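PDB 2R0X: possible flavin reductase from Haemophilus somnus 129PT, which probably binds FMN and reduces flavins such as riboflavin with NADPH as electron donor. Local coordinates for residues A[17-22]-A[33-38]; A[66-70]-A[102-108]; A[115-121]-A[134-140]. Residue numbers count along the deposited sequence, not the author numbering.

Contact 1. Residues A[17-22]-A[33-38]; sequences SAVHIV and FTASAV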
loop_
_atom_site.group_PDB
_atom_site.type_symbol
_atom_site.label_atom_id
_atom_site.label_comp_id
_atom_site.label_asym_id
_atom_site.label_seq_id
_atom_site.Cartn_x
_atom_site.Cartn_y
_atom_site.Cartn_z
ATOM N N SER A 17 -4.642 -2.542 -6.563
ATOM C CA SER A 17 -4.024 -1.359 -6.010
ATOM C C SER A 17 -4.531 -0.125 -6.701
ATOM O O SER A 17 -4.837 -0.123 -7.888
ATOM C CB SER A 17 -2.518 -1.454 -6.173
ATOM O OG SER A 17 -1.814 -0.351 -5.666
ATOM N N ALA A 18 -4.591 0.932 -5.908
ATOM C CA ALA A 18 -4.722 2.283 -6.411
ATOM C C ALA A 18 -3.465 2.619 -7.195
ATOM O O ALA A 18 -2.426 2.015 -7.053
ATOM C CB ALA A 18 -4.963 3.282 -5.306
ATOM N N VAL A 19 -3.575 3.592 -8.094
ATOM C CA VAL A 19 -2.505 4.026 -8.951
ATOM C C VAL A 19 -2.268 5.498 -8.720
ATOM O O VAL A 19 -3.189 6.292 -8.650
ATOM C CB VAL A 19 -2.843 3.779 -10.431
ATOM C CG1 VAL A 19 -1.646 4.137 -11.319
ATOM C CG2 VAL A 19 -3.258 2.327 -10.692
ATOM N N HIS A 20 -1.012 5.871 -8.577
ATOM C CA HIS A 20 -0.614 7.235 -8.258
ATOM C C HIS A 20 0.496 7.671 -9.203
ATOM O O HIS A 20 1.288 6.843 -9.712
ATOM C CB HIS A 20 -0.064 7.309 -6.830
ATOM C CG HIS A 20 -0.832 6.559 -5.834
ATOM N ND1 HIS A 20 -1.869 7.113 -5.126
ATOM C CD2 HIS A 20 -0.721 5.265 -5.470
ATOM C CE1 HIS A 20 -2.386 6.157 -4.377
ATOM N NE2 HIS A 20 -1.710 5.028 -4.565
ATOM N N ILE A 21 0.613 8.979 -9.431
ATOM C CA ILE A 21 1.781 9.552 -10.063
ATOM C C ILE A 21 2.467 10.407 -8.991
ATOM O O ILE A 21 1.837 11.320 -8.405
ATOM C CB ILE A 21 1.463 10.336 -11.326
ATOM C CG1 ILE A 21 0.966 9.373 -12.403
ATOM C CG2 ILE A 21 2.723 11.065 -11.815
ATOM C CD1 ILE A 21 0.397 10.061 -13.654
ATOM N N VAL A 22 3.689 10.041 -8.642
ATOM C CA VAL A 22 4.436 10.665 -7.556
ATOM C C VAL A 22 5.402 11.633 -8.195
ATOM O O VAL A 22 6.207 11.241 -9.022
ATOM C CB VAL A 22 5.152 9.588 -6.745
ATOM C CG1 VAL A 22 6.036 10.244 -5.648
ATOM C CG2 VAL A 22 4.102 8.607 -6.130
ATOM N N PHE A 33 6.932 9.747 -11.401
ATOM C CA PHE A 33 6.847 8.342 -11.754
ATOM C C PHE A 33 5.524 7.764 -11.273
ATOM O O PHE A 33 4.981 8.170 -10.275
ATOM C CB PHE A 33 8.039 7.527 -11.202
ATOM C CG PHE A 33 8.089 7.422 -9.697
ATOM C CD1 PHE A 33 8.642 8.432 -8.936
ATOM C CD2 PHE A 33 7.616 6.301 -9.011
ATOM C CE1 PHE A 33 8.714 8.360 -7.568
ATOM C CE2 PHE A 33 7.701 6.249 -7.588
ATOM C CZ PHE A 33 8.243 7.286 -6.901
ATOM N N THR A 34 5.056 6.757 -12.004
ATOM C CA THR A 34 3.863 5.998 -11.606
ATOM C C THR A 34 4.218 5.034 -10.481
ATOM O O THR A 34 5.222 4.318 -10.577
ATOM C CB THR A 34 3.271 5.268 -12.801
ATOM O OG1 THR A 34 2.967 6.237 -13.790
ATOM C CG2 THR A 34 2.000 4.506 -12.439
ATOM N N ALA A 35 3.371 4.979 -9.459
ATOM C CA ALA A 35 3.573 4.067 -8.321
ATOM C C ALA A 35 2.275 3.437 -7.890
ATOM O O ALA A 35 1.225 4.064 -7.888
ATOM C CB ALA A 35 4.144 4.842 -7.137
ATOM N N SER A 36 2.387 2.192 -7.453
ATOM C CA SER A 36 1.309 1.530 -6.734
ATOM C C SER A 36 1.642 1.295 -5.249
ATOM O O SER A 36 0.727 1.113 -4.419
ATOM C CB SER A 36 0.977 0.189 -7.378
ATOM O OG SER A 36 2.159 -0.569 -7.601
ATOM N N ALA A 37 2.931 1.273 -4.904
ATOM C CA ALA A 37 3.390 0.917 -3.540
ATOM C C ALA A 37 3.398 2.180 -2.675
ATOM O O ALA A 37 4.448 2.748 -2.380
ATOM C CB ALA A 37 4.735 0.231 -3.603
ATOM N N VAL A 38 2.181 2.591 -2.319
ATOM C CA VAL A 38 1.884 3.786 -1.554
ATOM C C VAL A 38 0.817 3.379 -0.543
ATOM O O VAL A 38 -0.190 2.782 -0.896
ATOM C CB VAL A 38 1.350 4.905 -2.488
ATOM C CG1 VAL A 38 0.944 6.104 -1.668
ATOM C CG2 VAL A 38 2.330 5.244 -3.557
HETATM O O HOH W 1 -1.838 2.557 -3.184
#
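One water joins the H20 imidazole to the backbone where the opposing strand breaks its pairing, at S36 and V38: it lies 2.8 Å from H20 NE2 and donates to S36 O at 3.2 Å and to V38 O at 2.8 Å. An inverse gamma turn is centred on A37, and beyond it V38 CG1 lies 4.2 Å from the H20 ring centroid, 14° off the normal, a CH-pi contact. Beyond this the pairing is a regular antiparallel ladder. H20 N donates to A35 O (3.0 Å), A35 N to H20 O (2.8 Å), V22 N to F33 O (2.8 Å) and F33 N to V22 O (2.9 Å). V22 CB also sits over the F33 ring, 4.1 Å from its centroid. These strands, 17-25 and 30-43, form a beta hairpin of the split barrel-like fold. H20 ND1 is hydrogen-bonded to T72 OG1 of strand 67-72, helix 78-84 packs on I21 and T34, and strand 46-53 packs on F33.

Contact 2. Residues A[66-70]-A[102-108]; sequences RVLMV and LTTGSPM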
loop_
_atom_site.group_PDB
_atom_site.type_symbol
_atom_site.label_atom_id
_atom_site.label_comp_id
_atom_site.label_asym_id
_atom_site.label_seq_id
_atom_site.Cartn_x
_atom_site.Cartn_y
_atom_site.Cartn_z
ATOM N N ARG A 66 13.640 16.296 -1.319
ATOM C CA ARG A 66 13.020 15.938 -0.050
ATOM C C ARG A 66 11.574 16.388 0.154
ATOM O O ARG A 66 11.083 16.490 1.288
ATOM C CB ARG A 66 13.924 16.310 1.107
ATOM C CG ARG A 66 15.221 15.520 1.065
ATOM C CD ARG A 66 15.051 14.011 1.268
ATOM N NE ARG A 66 14.583 13.699 2.608
ATOM C CZ ARG A 66 15.392 13.483 3.639
ATOM N NH1 ARG A 66 16.707 13.461 3.509
ATOM N NH2 ARG A 66 14.855 13.306 4.826
ATOM N N VAL A 67 10.874 16.530 -0.973
ATOM C CA VAL A 67 9.434 16.740 -0.988
ATOM C C VAL A 67 8.874 15.929 -2.133
ATOM O O VAL A 67 9.600 15.654 -3.104
ATOM C CB VAL A 67 9.071 18.238 -1.158
ATOM C CG1 VAL A 67 9.455 19.035 0.126
ATOM C CG2 VAL A 67 9.699 18.851 -2.394
ATOM N N LEU A 68 7.607 15.546 -2.035
ATOM C CA LEU A 68 6.940 14.875 -3.140
ATOM C C LEU A 68 5.450 15.151 -3.019
ATOM O O LEU A 68 4.930 15.460 -1.966
ATOM C CB LEU A 68 7.254 13.380 -3.179
ATOM C CG LEU A 68 6.893 12.478 -2.027
ATOM C CD1 LEU A 68 5.413 12.160 -1.979
ATOM C CD2 LEU A 68 7.659 11.173 -2.160
HETATM N N MSE A 69 4.775 14.940 -4.146
HETATM C CA MSE A 69 3.315 14.953 -4.233
HETATM C C MSE A 69 2.837 13.571 -4.650
HETATM O O MSE A 69 3.341 13.042 -5.651
HETATM C CB MSE A 69 2.900 15.960 -5.294
HETATM C CG MSE A 69 1.398 16.071 -5.512
HETATM SE SE MSE A 69 0.415 17.149 -4.263
HETATM C CE MSE A 69 1.326 18.812 -4.745
ATOM N N VAL A 70 1.894 12.997 -3.910
ATOM C CA VAL A 70 1.213 11.783 -4.352
ATOM C C VAL A 70 -0.071 12.232 -5.050
ATOM O O VAL A 70 -0.945 12.802 -4.423
ATOM C CB VAL A 70 0.892 10.825 -3.198
ATOM C CG1 VAL A 70 0.115 9.617 -3.686
ATOM C CG2 VAL A 70 2.214 10.369 -2.535
ATOM N N LEU A 102 0.911 23.128 -4.567
ATOM C CA LEU A 102 0.256 23.374 -3.296
ATOM C C LEU A 102 1.248 24.112 -2.395
ATOM O O LEU A 102 1.320 25.322 -2.460
ATOM C CB LEU A 102 -0.326 22.089 -2.684
ATOM C CG LEU A 102 -1.573 21.522 -3.354
ATOM C CD1 LEU A 102 -1.939 20.140 -2.715
ATOM C CD2 LEU A 102 -2.746 22.473 -3.254
ATOM N N THR A 103 1.986 23.393 -1.569
ATOM C CA THR A 103 2.922 23.966 -0.628
ATOM C C THR A 103 4.395 23.703 -0.950
ATOM O O THR A 103 5.238 24.611 -0.818
ATOM C CB THR A 103 2.576 23.498 0.812
ATOM O OG1 THR A 103 1.248 23.919 1.187
ATOM C CG2 THR A 103 3.551 24.147 1.779
ATOM N N THR A 104 4.728 22.480 -1.347
ATOM C CA THR A 104 6.139 22.113 -1.514
ATOM C C THR A 104 6.780 22.518 -2.832
ATOM O O THR A 104 7.987 22.471 -2.959
ATOM C CB THR A 104 6.375 20.634 -1.317
ATOM O OG1 THR A 104 5.868 19.928 -2.441
ATOM C CG2 THR A 104 5.827 20.106 0.008
ATOM N N GLY A 105 5.963 22.859 -3.824
ATOM C CA GLY A 105 6.448 23.009 -5.166
ATOM C C GLY A 105 6.421 21.740 -5.995
ATOM O O GLY A 105 6.556 21.812 -7.231
ATOM N N SER A 106 6.181 20.592 -5.361
ATOM C CA SER A 106 6.011 19.365 -6.115
ATOM C C SER A 106 4.774 19.520 -7.019
ATOM O O SER A 106 3.735 20.049 -6.573
ATOM C CB SER A 106 5.800 18.177 -5.175
ATOM O OG SER A 106 6.919 18.016 -4.339
ATOM N N PRO A 107 4.831 19.080 -8.273
ATOM C CA PRO A 107 3.707 19.311 -9.185
ATOM C C PRO A 107 2.430 18.566 -8.781
ATOM O O PRO A 107 2.435 17.352 -8.570
ATOM C CB PRO A 107 4.231 18.791 -10.512
ATOM C CG PRO A 107 5.678 18.795 -10.401
ATOM C CD PRO A 107 6.017 18.615 -8.980
HETATM N N MSE A 108 1.345 19.333 -8.659
HETATM C CA MSE A 108 0.024 18.837 -8.378
HETATM C C MSE A 108 -0.724 18.571 -9.650
HETATM O O MSE A 108 -0.932 19.480 -10.453
HETATM C CB MSE A 108 -0.770 19.839 -7.563
HETATM C CG MSE A 108 -2.008 19.260 -6.939
HETATM SE SE MSE A 108 -3.360 20.473 -6.357
HETATM C CE MSE A 108 -4.594 20.270 -7.795
#
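M69, a selenomethionine, loses 117 Å² to the loop, about twice the 60 Å² of S106 and the 52 Å² of V67. Its CB points toward 102-108, and its terminal CE ends 3.3 Å from S106 O, 3.7 Å from M108 CB and 4.1 Å from L102 CD1, so one side chain touches both ends of the loop; M69 CG also lies 3.5 Å from P107 O. S106 lies against M69 as well, CB to CB 3.7 Å, while its OG reaches back to L68 CA (3.4 Å) and V67 CG2 (3.5 Å). That hydroxyl is not hydrogen-bonded to the strand: S106 OG donates to T104 OG1 at 2.9 Å, and T104 OG1 also accepts from S106 N (3.0 Å, 162°), an ST turn. T104 CB lies 3.6 Å from V67 CB. With no hydrogen bond between the segments, their direct contact is van der Waals. T104 OG1 is further hydrogen-bonded to D117 of strand 114-126. Strand 67-72 runs between strands 17-25 and 114-126 in the main sheet, M69 pairing with T23 and L68 with C118 through backbone hydrogen bonds, while the loop linking strands 99-100 and 108-109 packs across it.

Contact 3. Residues A[115-121]-A[134-140]; sequences NFDCEIT and CKIVDIH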
loop_
_atom_site.group_PDB
_atom_site.type_symbol
_atom_site.label_atom_id
_atom_site.label_comp_id
_atom_site.label_asym_id
_atom_site.label_seq_id
_atom_site.Cartn_x
_atom_site.Cartn_y
_atom_site.Cartn_z
ATOM N N ASN A 115 -4.767 14.548 -4.028
ATOM C CA ASN A 115 -3.432 15.094 -4.071
ATOM C C ASN A 115 -2.898 15.263 -2.649
ATOM O O ASN A 115 -3.506 15.978 -1.858
ATOM C CB ASN A 115 -3.382 16.456 -4.791
ATOM C CG ASN A 115 -4.099 16.448 -6.154
ATOM O OD1 ASN A 115 -5.284 16.793 -6.234
ATOM N ND2 ASN A 115 -3.378 16.102 -7.214
ATOM N N PHE A 116 -1.817 14.570 -2.323
ATOM C CA PHE A 116 -1.180 14.676 -1.012
ATOM C C PHE A 116 0.205 15.273 -1.181
ATOM O O PHE A 116 1.073 14.674 -1.783
ATOM C CB PHE A 116 -0.995 13.301 -0.368
ATOM C CG PHE A 116 -2.221 12.449 -0.233
ATOM C CD1 PHE A 116 -2.606 11.591 -1.242
ATOM C CD2 PHE A 116 -2.946 12.447 0.925
ATOM C CE1 PHE A 116 -3.706 10.738 -1.080
ATOM C CE2 PHE A 116 -4.030 11.563 1.088
ATOM C CZ PHE A 116 -4.385 10.735 0.064
ATOM N N ASP A 117 0.394 16.502 -0.681
ATOM C CA ASP A 117 1.704 17.183 -0.783
ATOM C C ASP A 117 2.475 16.909 0.497
ATOM O O ASP A 117 1.921 17.069 1.557
ATOM C CB ASP A 117 1.479 18.699 -0.963
ATOM C CG ASP A 117 2.676 19.382 -1.594
ATOM O OD1 ASP A 117 3.626 18.687 -1.985
ATOM O OD2 ASP A 117 2.632 20.631 -1.703
ATOM N N CYS A 118 3.710 16.450 0.337
ATOM C CA CYS A 118 4.454 15.852 1.430
ATOM C C CYS A 118 5.895 16.300 1.520
ATOM O O CYS A 118 6.553 16.652 0.559
ATOM C CB CYS A 118 4.480 14.330 1.254
ATOM S SG CYS A 118 2.891 13.489 1.074
ATOM N N GLU A 119 6.364 16.231 2.767
ATOM C CA GLU A 119 7.779 16.328 3.076
ATOM C C GLU A 119 8.329 14.937 3.306
ATOM O O GLU A 119 7.709 14.144 4.008
ATOM C CB GLU A 119 7.993 17.172 4.347
ATOM C CG GLU A 119 7.645 18.650 4.129
ATOM C CD GLU A 119 7.582 19.493 5.376
ATOM O OE1 GLU A 119 7.663 18.966 6.511
ATOM O OE2 GLU A 119 7.385 20.720 5.187
ATOM N N ILE A 120 9.495 14.635 2.724
ATOM C CA ILE A 120 10.103 13.290 2.879
ATOM C C ILE A 120 10.924 13.401 4.139
ATOM O O ILE A 120 12.062 13.865 4.126
ATOM C CB ILE A 120 10.962 12.912 1.676
ATOM C CG1 ILE A 120 10.145 12.940 0.372
ATOM C CG2 ILE A 120 11.605 11.515 1.884
ATOM C CD1 ILE A 120 10.920 12.663 -0.860
ATOM N N THR A 121 10.345 12.940 5.222
ATOM C CA THR A 121 10.886 13.138 6.515
ATOM C C THR A 121 12.109 12.245 6.738
ATOM O O THR A 121 13.120 12.683 7.288
ATOM C CB THR A 121 9.784 12.870 7.500
ATOM O OG1 THR A 121 8.609 13.617 7.072
ATOM C CG2 THR A 121 10.240 13.260 8.888
ATOM N N CYS A 134 6.688 10.013 4.550
ATOM C CA CYS A 134 6.254 11.312 4.027
ATOM C C CYS A 134 5.179 11.948 4.899
ATOM O O CYS A 134 4.028 11.534 4.876
ATOM C CB CYS A 134 5.691 11.097 2.621
ATOM S SG CYS A 134 6.888 10.459 1.431
ATOM N N LYS A 135 5.551 13.021 5.577
ATOM C CA LYS A 135 4.612 13.797 6.350
ATOM C C LYS A 135 3.765 14.615 5.375
ATOM O O LYS A 135 4.297 15.353 4.555
ATOM C CB LYS A 135 5.354 14.732 7.302
ATOM C CG LYS A 135 4.425 15.584 8.109
ATOM C CD LYS A 135 5.204 16.650 8.934
ATOM C CE LYS A 135 4.292 17.587 9.600
ATOM N NZ LYS A 135 5.161 18.549 10.359
ATOM N N ILE A 136 2.461 14.542 5.509
ATOM C CA ILE A 136 1.532 15.272 4.629
ATOM C C ILE A 136 1.383 16.700 5.123
ATOM O O ILE A 136 1.058 16.936 6.279
ATOM C CB ILE A 136 0.159 14.584 4.545
ATOM C CG1 ILE A 136 0.347 13.148 4.000
ATOM C CG2 ILE A 136 -0.800 15.387 3.705
ATOM C CD1 ILE A 136 -0.817 12.275 4.326
ATOM N N VAL A 137 1.649 17.662 4.251
ATOM C CA VAL A 137 1.560 19.072 4.618
ATOM C C VAL A 137 0.460 19.828 3.880
ATOM O O VAL A 137 0.153 20.946 4.288
ATOM C CB VAL A 137 2.902 19.795 4.495
ATOM C CG1 VAL A 137 3.936 19.145 5.456
ATOM C CG2 VAL A 137 3.418 19.786 3.063
ATOM N N ASP A 138 -0.172 19.243 2.852
ATOM C CA ASP A 138 -1.301 19.879 2.196
ATOM C C ASP A 138 -2.040 18.761 1.447
ATOM O O ASP A 138 -1.432 17.799 1.031
ATOM C CB ASP A 138 -0.794 21.020 1.255
ATOM C CG ASP A 138 -1.784 22.099 0.996
ATOM O OD1 ASP A 138 -2.993 21.910 1.260
ATOM O OD2 ASP A 138 -1.323 23.162 0.477
ATOM N N ILE A 139 -3.351 18.904 1.310
ATOM C CA ILE A 139 -4.196 17.893 0.659
ATOM C C ILE A 139 -5.200 18.632 -0.198
ATOM O O ILE A 139 -5.754 19.642 0.204
ATOM C CB ILE A 139 -4.942 17.007 1.665
ATOM C CG1 ILE A 139 -3.989 16.113 2.445
ATOM C CG2 ILE A 139 -6.048 16.161 0.990
ATOM C CD1 ILE A 139 -4.642 15.181 3.483
ATOM N N HIS A 140 -5.456 18.085 -1.384
ATOM C CA HIS A 140 -6.604 18.440 -2.195
ATOM C C HIS A 140 -7.348 17.140 -2.500
ATOM O O HIS A 140 -6.729 16.166 -2.853
ATOM C CB HIS A 140 -6.115 19.097 -3.477
ATOM C CG HIS A 140 -7.197 19.588 -4.374
ATOM N ND1 HIS A 140 -7.844 18.764 -5.272
ATOM C CD2 HIS A 140 -7.712 20.828 -4.551
ATOM C CE1 HIS A 140 -8.747 19.465 -5.937
ATOM N NE2 HIS A 140 -8.670 20.724 -5.539
HETATM O O HOH W 2 -7.958 15.879 -5.860
HETATM O O HOH W 3 6.628 20.187 8.733
#
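Seven backbone hydrogen bonds tie 115-121 to 134-140. At one end N115 N donates to H140 O (2.8 Å) and H140 N to N115 O (2.9 Å); at the other E119 N donates to K135 O (2.9 Å) and K135 N to E119 O (2.9 Å). Between them D117 N donates to D138 O at 2.8 Å, whereas D117 O accepts twice, from V137 N at 2.8 Å and from D138 N at 3.3 Å. Two residues facing one make this a classic beta bulge, and the register accordingly shifts by one between D117 and C118. It lies within the long antiparallel hairpin of strands 114-126 and 129-141, part of the split barrel-like fold; the N-to-C directions of the two segments are 142° apart. Several side-chain polar groups are satisfied by other partners: D117 OD1 by T104 OG1, D117 OD2 by T103 N, D138 OD2 by T103 OG1, and N115 ND2 by N71 OD1 and L109 O. D138 OD1 accepts weakly from I139 N at 3.0 Å. Two waters serve further groups: one donates to E119 OE1 and accepts from K135 NZ, each at 2.7 Å, and another lies 2.9 Å from both N115 OD1 and H140 ND1. The face bearing F116, C118, I136 and I139 is apolar: F116 CD2 lies 4.0 Å from I136 CD1, and C118 SG 3.9 Å from I136 CG1. Here A11 of the second subunit packs on F116 and I139, and its F8 on I136.

In the fold
All three contacts reach one antiparallel sheet, in which strand 67-72 of contact 2 separates strand 17-25 of contact 1 from strand 114-126 of contact 3. Contacts 2 and 3 are closest, with centres about 7 Å apart, and are joined by probable hydrogen bonds between T104 OG1 and D117 OD1 (2.6 Å) and between T103 OG1 and D138 OD2 (2.8 Å). Contact 1 meets contact 2 by packing, with H20 ND1 3.5 Å from V70 CG1, but its nearest atoms stay about 6 Å from contact 3. Contacts 1 and 3 both touch the second subunit. A sulfate about 3 Å from the F33 side chain is probably from crystallisation, though it may mark a pocket.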